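Local coordinates for acyl-CoA synthetase (AMP-forming)/AMP-acid ligase II-like protein (Dyadobacter fermentans, PDB 4GS5) that probably activates medium-chain carboxylic acids with ATP, through an acyl-adenylate, and joins them to coenzyme A, at residues V258-V272 / E315-K327. Sequence-based numbering, arbitrary orientation.
Sequences VKIVLDQIDQRIAAV and EIRSRVSTYENPK. With EDO (1,2-ethanediol), chain Y.
The guanidinium of R319 carries A271 CB on one face, set toward the rim and 3.7 Å from NH2. R268 O comes in obliquely near NE, at an angle too poor for a hydrogen bond. R319 gets there by reaching out toward helix 262-276: CG stands anti to the backbone N (chi1 -170°) and the chain runs extended to NE, so that CD passes V272 CG2 at 3.8 Å, the two side chains sliding by in opposite directions. The other flat group, the Y323 ring, has T322 CG2 over one face; what Y323 offers the opposing segment is its backbone O, 3.7 Å from I260 CD1. Past the arginine, between the two helices, the contact turns apolar. I316 CD1 meets I269 CG1 at 4.0 Å, while I269 CD1 and P326 CG reach toward each other tip to tip, and the I265 and V320 side chains cross at about a right angle, CD1 against CG1. This is the small C-terminal domain of an ANL-superfamily enzyme: helices 262-276 and 306-319, whose short segments here run at 128° with axes 9.8 Å apart, pack over strands 282-289 and 295-301, where I265 and I269 touch C284, and I316 and P326 touch L298. Beyond V320 the chain makes an ST turn, S321 OG accepting from Y323 N, and K327 NZ bonds T322 O from above the carbonyl plane. E324 then lays its CG against I260 CG1 at 4.0 Å; its extended side chain crosses that of V258 at about a right angle, the carboxylate end near CG1. A glycine in place of E324 would probably leave I260 without its aliphatic cover and V258 CG1 without the carboxylate that faces it, opening a gap beside strand 258-261.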
ATOM      1  N   VAL A 258      16.900  -0.909 -19.009  1.00 31.44           N
ATOM      2  CA  VAL A 258      16.651   0.279 -18.193  1.00 22.52           C
ATOM      3  C   VAL A 258      15.126   0.535 -18.063  1.00 26.25           C
ATOM      4  O   VAL A 258      14.422   0.707 -19.056  1.00 27.84           O
ATOM      5  CB  VAL A 258      17.333   1.531 -18.774  1.00 27.38           C
ATOM      6  CG1 VAL A 258      16.890   2.780 -17.998  1.00 29.01           C
ATOM      7  CG2 VAL A 258      18.864   1.389 -18.706  1.00 26.92           C
ATOM      8  N   LYS A 259      14.621   0.533 -16.835  1.00 27.72           N
ATOM      9  CA  LYS A 259      13.196   0.758 -16.622  1.00 28.07           C
ATOM     10  C   LYS A 259      12.892   2.253 -16.671  1.00 27.63           C
ATOM     11  O   LYS A 259      13.546   3.054 -15.999  1.00 29.92           O
ATOM     12  CB  LYS A 259      12.756   0.166 -15.278  1.00 30.36           C
ATOM     13  CG  LYS A 259      12.154  -1.230 -15.372  1.00 42.00           C
ATOM     14  CD  LYS A 259      13.189  -2.318 -15.527  1.00 47.53           C
ATOM     15  CE  LYS A 259      12.516  -3.702 -15.622  1.00 50.52           C
ATOM     16  NZ  LYS A 259      12.062  -4.246 -14.298  1.00 50.78           N
ATOM     17  N   ILE A 260      11.891   2.613 -17.465  1.00 23.09           N
ATOM     18  CA  ILE A 260      11.495   4.006 -17.651  1.00 26.65           C
ATOM     19  C   ILE A 260      10.002   4.185 -17.372  1.00 25.22           C
ATOM     20  O   ILE A 260       9.163   3.479 -17.948  1.00 25.54           O
ATOM     21  CB  ILE A 260      11.773   4.458 -19.106  1.00 21.04           C
ATOM     22  CG1 ILE A 260      13.284   4.480 -19.365  1.00 22.70           C
ATOM     23  CG2 ILE A 260      11.188   5.847 -19.375  1.00 21.11           C
ATOM     24  CD1 ILE A 260      13.602   4.573 -20.888  1.00 27.97           C
ATOM     25  N   VAL A 261       9.679   5.131 -16.502  1.00 25.89           N
ATOM     26  CA  VAL A 261       8.287   5.409 -16.135  1.00 27.59           C
ATOM     27  C   VAL A 261       7.744   6.462 -17.105  1.00 30.75           C
ATOM     28  O   VAL A 261       8.293   7.567 -17.196  1.00 26.36           O
ATOM     29  CB  VAL A 261       8.173   5.900 -14.676  1.00 29.07           C
ATOM     30  CG1 VAL A 261       6.694   6.088 -14.271  1.00 33.62           C
ATOM     31  CG2 VAL A 261       8.873   4.934 -13.707  1.00 27.19           C
ATOM     32  N   LEU A 262       6.690   6.123 -17.851  1.00 24.42           N
ATOM     33  CA  LEU A 262       6.255   7.005 -18.938  1.00 28.15           C
ATOM     34  C   LEU A 262       5.851   8.408 -18.474  1.00 28.80           C
ATOM     35  O   LEU A 262       6.259   9.399 -19.076  1.00 31.49           O
ATOM     36  CB  LEU A 262       5.134   6.370 -19.756  1.00 28.62           C
ATOM     37  CG  LEU A 262       5.597   5.143 -20.560  1.00 27.50           C
ATOM     38  CD1 LEU A 262       4.379   4.397 -21.119  1.00 28.72           C
ATOM     39  CD2 LEU A 262       6.584   5.531 -21.677  1.00 28.26           C
ATOM     40  N   ASP A 263       5.071   8.496 -17.406  1.00 29.18           N
ATOM     41  CA  ASP A 263       4.600   9.804 -16.962  1.00 37.18           C
ATOM     42  C   ASP A 263       5.749  10.648 -16.406  1.00 37.42           C
ATOM     43  O   ASP A 263       5.700  11.874 -16.455  1.00 38.82           O
ATOM     44  CB  ASP A 263       3.410   9.706 -15.984  1.00 41.83           C
ATOM     45  CG  ASP A 263       3.818   9.304 -14.571  1.00 52.09           C
ATOM     46  OD1 ASP A 263       3.544  10.078 -13.626  1.00 53.42           O
ATOM     47  OD2 ASP A 263       4.385   8.203 -14.393  1.00 56.81           O
ATOM     48  N   GLN A 264       6.793   9.994 -15.907  1.00 32.43           N
ATOM     49  CA  GLN A 264       7.960  10.737 -15.419  1.00 36.39           C
ATOM     50  C   GLN A 264       8.752  11.320 -16.573  1.00 33.73           C
ATOM     51  O   GLN A 264       9.186  12.470 -16.525  1.00 31.84           O
ATOM     52  CB  GLN A 264       8.861   9.864 -14.547  1.00 37.58           C
ATOM     53  CG  GLN A 264       8.243   9.518 -13.211  1.00 45.82           C
ATOM     54  CD  GLN A 264       9.178   8.720 -12.325  1.00 57.24           C
ATOM     55  OE1 GLN A 264      10.323   8.432 -12.697  1.00 57.35           O
ATOM     56  NE2 GLN A 264       8.693   8.353 -11.138  1.00 61.77           N
ATOM     57  N   ILE A 265       8.962  10.526 -17.611  1.00 33.52           N
ATOM     58  CA  ILE A 265       9.668  11.055 -18.770  1.00 27.97           C
ATOM     59  C   ILE A 265       8.817  12.150 -19.424  1.00 30.68           C
ATOM     60  O   ILE A 265       9.349  13.159 -19.900  1.00 30.24           O
ATOM     61  CB  ILE A 265      10.124   9.943 -19.766  1.00 31.67           C
ATOM     62  CG1 ILE A 265      11.102  10.527 -20.778  1.00 34.30           C
ATOM     63  CG2 ILE A 265       8.955   9.281 -20.466  1.00 29.13           C
ATOM     64  CD1 ILE A 265      12.437  10.886 -20.145  1.00 39.14           C
ATOM     65  N   ASP A 266       7.491  11.976 -19.397  1.00 31.62           N
ATOM     66  CA  ASP A 266       6.579  12.985 -19.939  1.00 32.85           C
ATOM     67  C   ASP A 266       6.764  14.328 -19.225  1.00 37.56           C
ATOM     68  O   ASP A 266       6.796  15.377 -19.874  1.00 36.24           O
ATOM     69  CB  ASP A 266       5.122  12.536 -19.815  1.00 36.15           C
ATOM     70  CG  ASP A 266       4.634  11.776 -21.033  1.00 39.85           C
ATOM     71  OD1 ASP A 266       5.376  11.707 -22.035  1.00 40.69           O
ATOM     72  OD2 ASP A 266       3.493  11.261 -21.000  1.00 42.39           O
ATOM     73  N   GLN A 267       6.888  14.294 -17.895  1.00 35.46           N
ATOM     74  CA  GLN A 267       7.048  15.525 -17.113  1.00 38.11           C
ATOM     75  C   GLN A 267       8.342  16.229 -17.495  1.00 35.35           C
ATOM     76  O   GLN A 267       8.384  17.448 -17.595  1.00 37.40           O
ATOM     77  CB  GLN A 267       7.037  15.258 -15.595  1.00 40.37           C
ATOM     78  CG  GLN A 267       5.762  14.592 -15.064  1.00 49.67           C
ATOM     79  CD  GLN A 267       5.798  14.353 -13.553  1.00 60.02           C
ATOM     80  OE1 GLN A 267       6.809  14.610 -12.892  1.00 60.75           O
ATOM     81  NE2 GLN A 267       4.687  13.861 -13.003  1.00 63.41           N
ATOM     82  N   ARG A 268       9.397  15.452 -17.700  1.00 37.07           N
ATOM     83  CA  ARG A 268      10.685  15.995 -18.142  1.00 40.20           C
ATOM     84  C   ARG A 268      10.635  16.639 -19.529  1.00 44.87           C
ATOM     85  O   ARG A 268      11.217  17.701 -19.753  1.00 49.03           O
ATOM     86  CB  ARG A 268      11.768  14.913 -18.094  1.00 40.75           C
ATOM     87  CG  ARG A 268      12.241  14.643 -16.684  1.00 50.89           C
ATOM     88  CD  ARG A 268      13.120  13.408 -16.568  1.00 58.43           C
ATOM     89  NE  ARG A 268      13.297  13.034 -15.165  1.00 60.00           N
ATOM     90  CZ  ARG A 268      14.153  13.625 -14.339  1.00 62.72           C
ATOM     91  NH1 ARG A 268      14.920  14.617 -14.776  1.00 64.84           N
ATOM     92  NH2 ARG A 268      14.240  13.226 -13.074  1.00 61.96           N
ATOM     93  N   ILE A 269       9.941  15.996 -20.461  1.00 39.42           N
ATOM     94  CA  ILE A 269       9.742  16.582 -21.779  1.00 39.12           C
ATOM     95  C   ILE A 269       8.813  17.805 -21.741  1.00 39.56           C
ATOM     96  O   ILE A 269       8.995  18.757 -22.501  1.00 41.74           O
ATOM     97  CB  ILE A 269       9.198  15.536 -22.753  1.00 39.74           C
ATOM     98  CG1 ILE A 269      10.333  14.589 -23.141  1.00 44.52           C
ATOM     99  CG2 ILE A 269       8.605  16.202 -23.979  1.00 38.54           C
ATOM    100  CD1 ILE A 269       9.868  13.304 -23.751  1.00 49.51           C
ATOM    101  N   ALA A 270       7.828  17.778 -20.848  1.00 37.38           N
ATOM    102  CA  ALA A 270       6.911  18.906 -20.701  1.00 39.62           C
ATOM    103  C   ALA A 270       7.660  20.195 -20.381  1.00 44.58           C
ATOM    104  O   ALA A 270       7.344  21.249 -20.928  1.00 51.91           O
ATOM    105  CB  ALA A 270       5.865  18.618 -19.629  1.00 40.24           C
ATOM    106  N   ALA A 271       8.643  20.118 -19.487  1.00 44.92           N
ATOM    107  CA  ALA A 271       9.448  21.296 -19.153  1.00 47.43           C
ATOM    108  C   ALA A 271      10.165  21.835 -20.396  1.00 47.60           C
ATOM    109  O   ALA A 271      10.371  23.040 -20.530  1.00 48.04           O
ATOM    110  CB  ALA A 271      10.447  20.985 -18.043  1.00 46.76           C
ATOM    111  N   VAL A 272      10.534  20.937 -21.308  1.00 46.70           N
ATOM    112  CA  VAL A 272      11.155  21.352 -22.558  1.00 44.92           C
ATOM    113  C   VAL A 272      10.149  22.071 -23.458  1.00 45.72           C
ATOM    114  O   VAL A 272      10.432  23.154 -23.960  1.00 47.51           O
ATOM    115  CB  VAL A 272      11.772  20.167 -23.311  1.00 44.63           C
ATOM    116  CG1 VAL A 272      12.141  20.572 -24.739  1.00 42.23           C
ATOM    117  CG2 VAL A 272      12.984  19.638 -22.553  1.00 46.32           C
ATOM    118  N   GLU A 315      17.109  20.096 -27.441  1.00 49.20           N
ATOM    119  CA  GLU A 315      16.859  20.457 -26.045  1.00 52.53           C
ATOM    120  C   GLU A 315      16.542  19.225 -25.195  1.00 50.48           C
ATOM    121  O   GLU A 315      17.001  19.115 -24.055  1.00 47.10           O
ATOM    122  CB  GLU A 315      15.736  21.497 -25.939  1.00 59.95           C
ATOM    123  CG  GLU A 315      15.140  21.659 -24.543  1.00 69.01           C
ATOM    124  CD  GLU A 315      15.996  22.495 -23.605  1.00 80.32           C
ATOM    125  OE1 GLU A 315      17.167  22.775 -23.949  1.00 84.41           O
ATOM    126  OE2 GLU A 315      15.487  22.876 -22.522  1.00 83.32           O
ATOM    127  N   ILE A 316      15.769  18.297 -25.759  1.00 48.13           N
ATOM    128  CA  ILE A 316      15.417  17.063 -25.060  1.00 43.07           C
ATOM    129  C   ILE A 316      16.673  16.246 -24.786  1.00 46.03           C
ATOM    130  O   ILE A 316      16.902  15.792 -23.661  1.00 44.79           O
ATOM    131  CB  ILE A 316      14.404  16.214 -25.866  1.00 39.98           C
ATOM    132  CG1 ILE A 316      13.020  16.864 -25.819  1.00 36.92           C
ATOM    133  CG2 ILE A 316      14.301  14.813 -25.286  1.00 42.41           C
ATOM    134  CD1 ILE A 316      11.927  16.054 -26.498  1.00 37.69           C
ATOM    135  N   ARG A 317      17.496  16.095 -25.818  1.00 43.37           N
ATOM    136  CA  ARG A 317      18.712  15.307 -25.722  1.00 49.13           C
ATOM    137  C   ARG A 317      19.705  15.869 -24.693  1.00 50.01           C
ATOM    138  O   ARG A 317      20.553  15.139 -24.182  1.00 45.56           O
ATOM    139  CB  ARG A 317      19.357  15.188 -27.107  1.00 53.80           C
ATOM    140  CG  ARG A 317      20.538  14.237 -27.183  1.00 61.11           C
ATOM    141  CD  ARG A 317      20.808  13.844 -28.630  1.00 69.39           C
ATOM    142  NE  ARG A 317      22.160  13.326 -28.818  1.00 77.58           N
ATOM    143  CZ  ARG A 317      22.643  12.906 -29.983  1.00 84.09           C
ATOM    144  NH1 ARG A 317      21.876  12.937 -31.068  1.00 84.78           N
ATOM    145  NH2 ARG A 317      23.892  12.457 -30.066  1.00 86.42           N
ATOM    146  N   SER A 318      19.592  17.162 -24.388  1.00 52.24           N
ATOM    147  CA  SER A 318      20.488  17.809 -23.429  1.00 52.34           C
ATOM    148  C   SER A 318      20.011  17.670 -21.987  1.00 46.57           C
ATOM    149  O   SER A 318      20.756  17.958 -21.042  1.00 43.13           O
ATOM    150  CB  SER A 318      20.641  19.296 -23.761  1.00 58.45           C
ATOM    151  OG  SER A 318      21.337  19.478 -24.982  1.00 63.17           O
ATOM    152  N   ARG A 319      18.762  17.244 -21.827  1.00 42.69           N
ATOM    153  CA  ARG A 319      18.124  17.178 -20.515  1.00 42.28           C
ATOM    154  C   ARG A 319      18.047  15.752 -19.953  1.00 36.06           C
ATOM    155  O   ARG A 319      17.803  15.560 -18.754  1.00 34.15           O
ATOM    156  CB  ARG A 319      16.722  17.787 -20.595  1.00 53.38           C
ATOM    157  CG  ARG A 319      16.058  17.999 -19.244  1.00 68.07           C
ATOM    158  CD  ARG A 319      14.582  18.357 -19.387  1.00 74.93           C
ATOM    159  NE  ARG A 319      13.871  18.245 -18.116  1.00 77.90           N
ATOM    160  CZ  ARG A 319      13.684  19.255 -17.272  1.00 83.51           C
ATOM    161  NH1 ARG A 319      14.154  20.466 -17.567  1.00 85.84           N
ATOM    162  NH2 ARG A 319      13.023  19.055 -16.136  1.00 84.43           N
ATOM    163  N   VAL A 320      18.236  14.752 -20.816  1.00 29.96           N
ATOM    164  CA  VAL A 320      18.115  13.354 -20.399  1.00 27.88           C
ATOM    165  C   VAL A 320      19.231  12.516 -21.009  1.00 30.44           C
ATOM    166  O   VAL A 320      19.809  12.887 -22.020  1.00 28.64           O
ATOM    167  CB  VAL A 320      16.757  12.733 -20.811  1.00 31.27           C
ATOM    168  CG1 VAL A 320      15.582  13.625 -20.382  1.00 33.58           C
ATOM    169  CG2 VAL A 320      16.726  12.467 -22.309  1.00 32.15           C
ATOM    170  N   SER A 321      19.536  11.391 -20.373  1.00 28.81           N
ATOM    171  CA  SER A 321      20.471  10.429 -20.927  1.00 29.65           C
ATOM    172  C   SER A 321      20.003   9.915 -22.290  1.00 30.31           C
ATOM    173  O   SER A 321      18.802   9.808 -22.562  1.00 26.50           O
ATOM    174  CB  SER A 321      20.638   9.243 -19.967  1.00 29.76           C
ATOM    175  OG  SER A 321      21.305   8.185 -20.634  1.00 38.55           O
ATOM    176  N   THR A 322      20.958   9.573 -23.144  1.00 29.85           N
ATOM    177  CA  THR A 322      20.617   8.948 -24.413  1.00 29.22           C
ATOM    178  C   THR A 322      19.730   7.719 -24.185  1.00 25.81           C
ATOM    179  O   THR A 322      18.874   7.406 -25.012  1.00 26.52           O
ATOM    180  CB  THR A 322      21.890   8.581 -25.236  1.00 36.24           C
ATOM    181  OG1 THR A 322      21.505   7.979 -26.474  1.00 37.15           O
ATOM    182  CG2 THR A 322      22.787   7.611 -24.462  1.00 30.52           C
ATOM    183  N   TYR A 323      19.917   7.029 -23.063  1.00 24.61           N
ATOM    184  CA  TYR A 323      19.126   5.829 -22.807  1.00 32.67           C
ATOM    185  C   TYR A 323      17.647   6.138 -22.506  1.00 33.24           C
ATOM    186  O   TYR A 323      16.794   5.251 -22.648  1.00 29.36           O
ATOM    187  CB  TYR A 323      19.729   5.000 -21.667  1.00 29.81           C
ATOM    188  CG  TYR A 323      21.111   4.482 -21.965  1.00 32.11           C
ATOM    189  CD1 TYR A 323      21.299   3.407 -22.825  1.00 34.47           C
ATOM    190  CD2 TYR A 323      22.236   5.084 -21.407  1.00 30.11           C
ATOM    191  CE1 TYR A 323      22.571   2.937 -23.108  1.00 36.17           C
ATOM    192  CE2 TYR A 323      23.509   4.617 -21.680  1.00 25.26           C
ATOM    193  CZ  TYR A 323      23.671   3.545 -22.525  1.00 32.19           C
ATOM    194  OH  TYR A 323      24.942   3.075 -22.811  1.00 32.78           O
ATOM    195  N   GLU A 324      17.354   7.370 -22.072  1.00 28.45           N
ATOM    196  CA  GLU A 324      15.973   7.776 -21.748  1.00 30.23           C
ATOM    197  C   GLU A 324      15.389   8.825 -22.708  1.00 28.62           C
ATOM    198  O   GLU A 324      14.344   9.430 -22.441  1.00 32.11           O
ATOM    199  CB  GLU A 324      15.883   8.239 -20.283  1.00 26.75           C
ATOM    200  CG  GLU A 324      16.315   7.123 -19.341  1.00 30.06           C
ATOM    201  CD  GLU A 324      16.247   7.486 -17.882  1.00 35.38           C
ATOM    202  OE1 GLU A 324      15.532   8.449 -17.517  1.00 37.56           O
ATOM    203  OE2 GLU A 324      16.912   6.779 -17.101  1.00 37.77           O
ATOM    204  N   ASN A 325      16.080   9.011 -23.826  1.00 28.18           N
ATOM    205  CA  ASN A 325      15.708   9.933 -24.889  1.00 27.66           C
ATOM    206  C   ASN A 325      14.791   9.205 -25.890  1.00 30.98           C
ATOM    207  O   ASN A 325      15.135   8.118 -26.359  1.00 33.63           O
ATOM    208  CB  ASN A 325      17.010  10.374 -25.578  1.00 33.85           C
ATOM    209  CG  ASN A 325      16.813  11.502 -26.556  1.00 44.72           C
ATOM    210  OD1 ASN A 325      15.774  12.157 -26.564  1.00 49.14           O
ATOM    211  ND2 ASN A 325      17.816  11.736 -27.400  1.00 51.95           N
ATOM    212  N   PRO A 326      13.619   9.784 -26.215  1.00 30.29           N
ATOM    213  CA  PRO A 326      12.750   9.176 -27.238  1.00 29.76           C
ATOM    214  C   PRO A 326      13.533   8.916 -28.529  1.00 34.25           C
ATOM    215  O   PRO A 326      14.242   9.813 -28.985  1.00 31.10           O
ATOM    216  CB  PRO A 326      11.695  10.256 -27.488  1.00 29.49           C
ATOM    217  CG  PRO A 326      11.635  11.030 -26.173  1.00 30.36           C
ATOM    218  CD  PRO A 326      13.027  10.997 -25.614  1.00 32.31           C
ATOM    219  N   LYS A 327      13.399   7.725 -29.109  1.00 38.26           N
ATOM    220  CA  LYS A 327      14.233   7.330 -30.256  1.00 37.98           C
ATOM    221  C   LYS A 327      13.598   7.697 -31.587  1.00 40.77           C
ATOM    222  O   LYS A 327      14.181   7.495 -32.654  1.00 45.07           O
ATOM    223  CB  LYS A 327      14.512   5.828 -30.226  1.00 41.71           C
ATOM    224  CG  LYS A 327      15.134   5.341 -28.935  1.00 46.21           C
ATOM    225  CD  LYS A 327      16.566   5.809 -28.794  1.00 48.97           C
ATOM    226  CE  LYS A 327      17.136   5.418 -27.442  1.00 48.63           C
ATOM    227  NZ  LYS A 327      18.546   5.864 -27.327  1.00 52.36           N
TER
HETATM  228  C1  EDO Y 424      17.776   5.446 -14.207  1.00 41.05           C
HETATM  229  O1  EDO Y 424      17.767   4.050 -13.901  1.00 39.13           O
HETATM  230  C2  EDO Y 424      16.364   5.947 -14.441  1.00 40.50           C
HETATM  231  O2  EDO Y 424      16.377   7.376 -14.419  1.00 43.34           O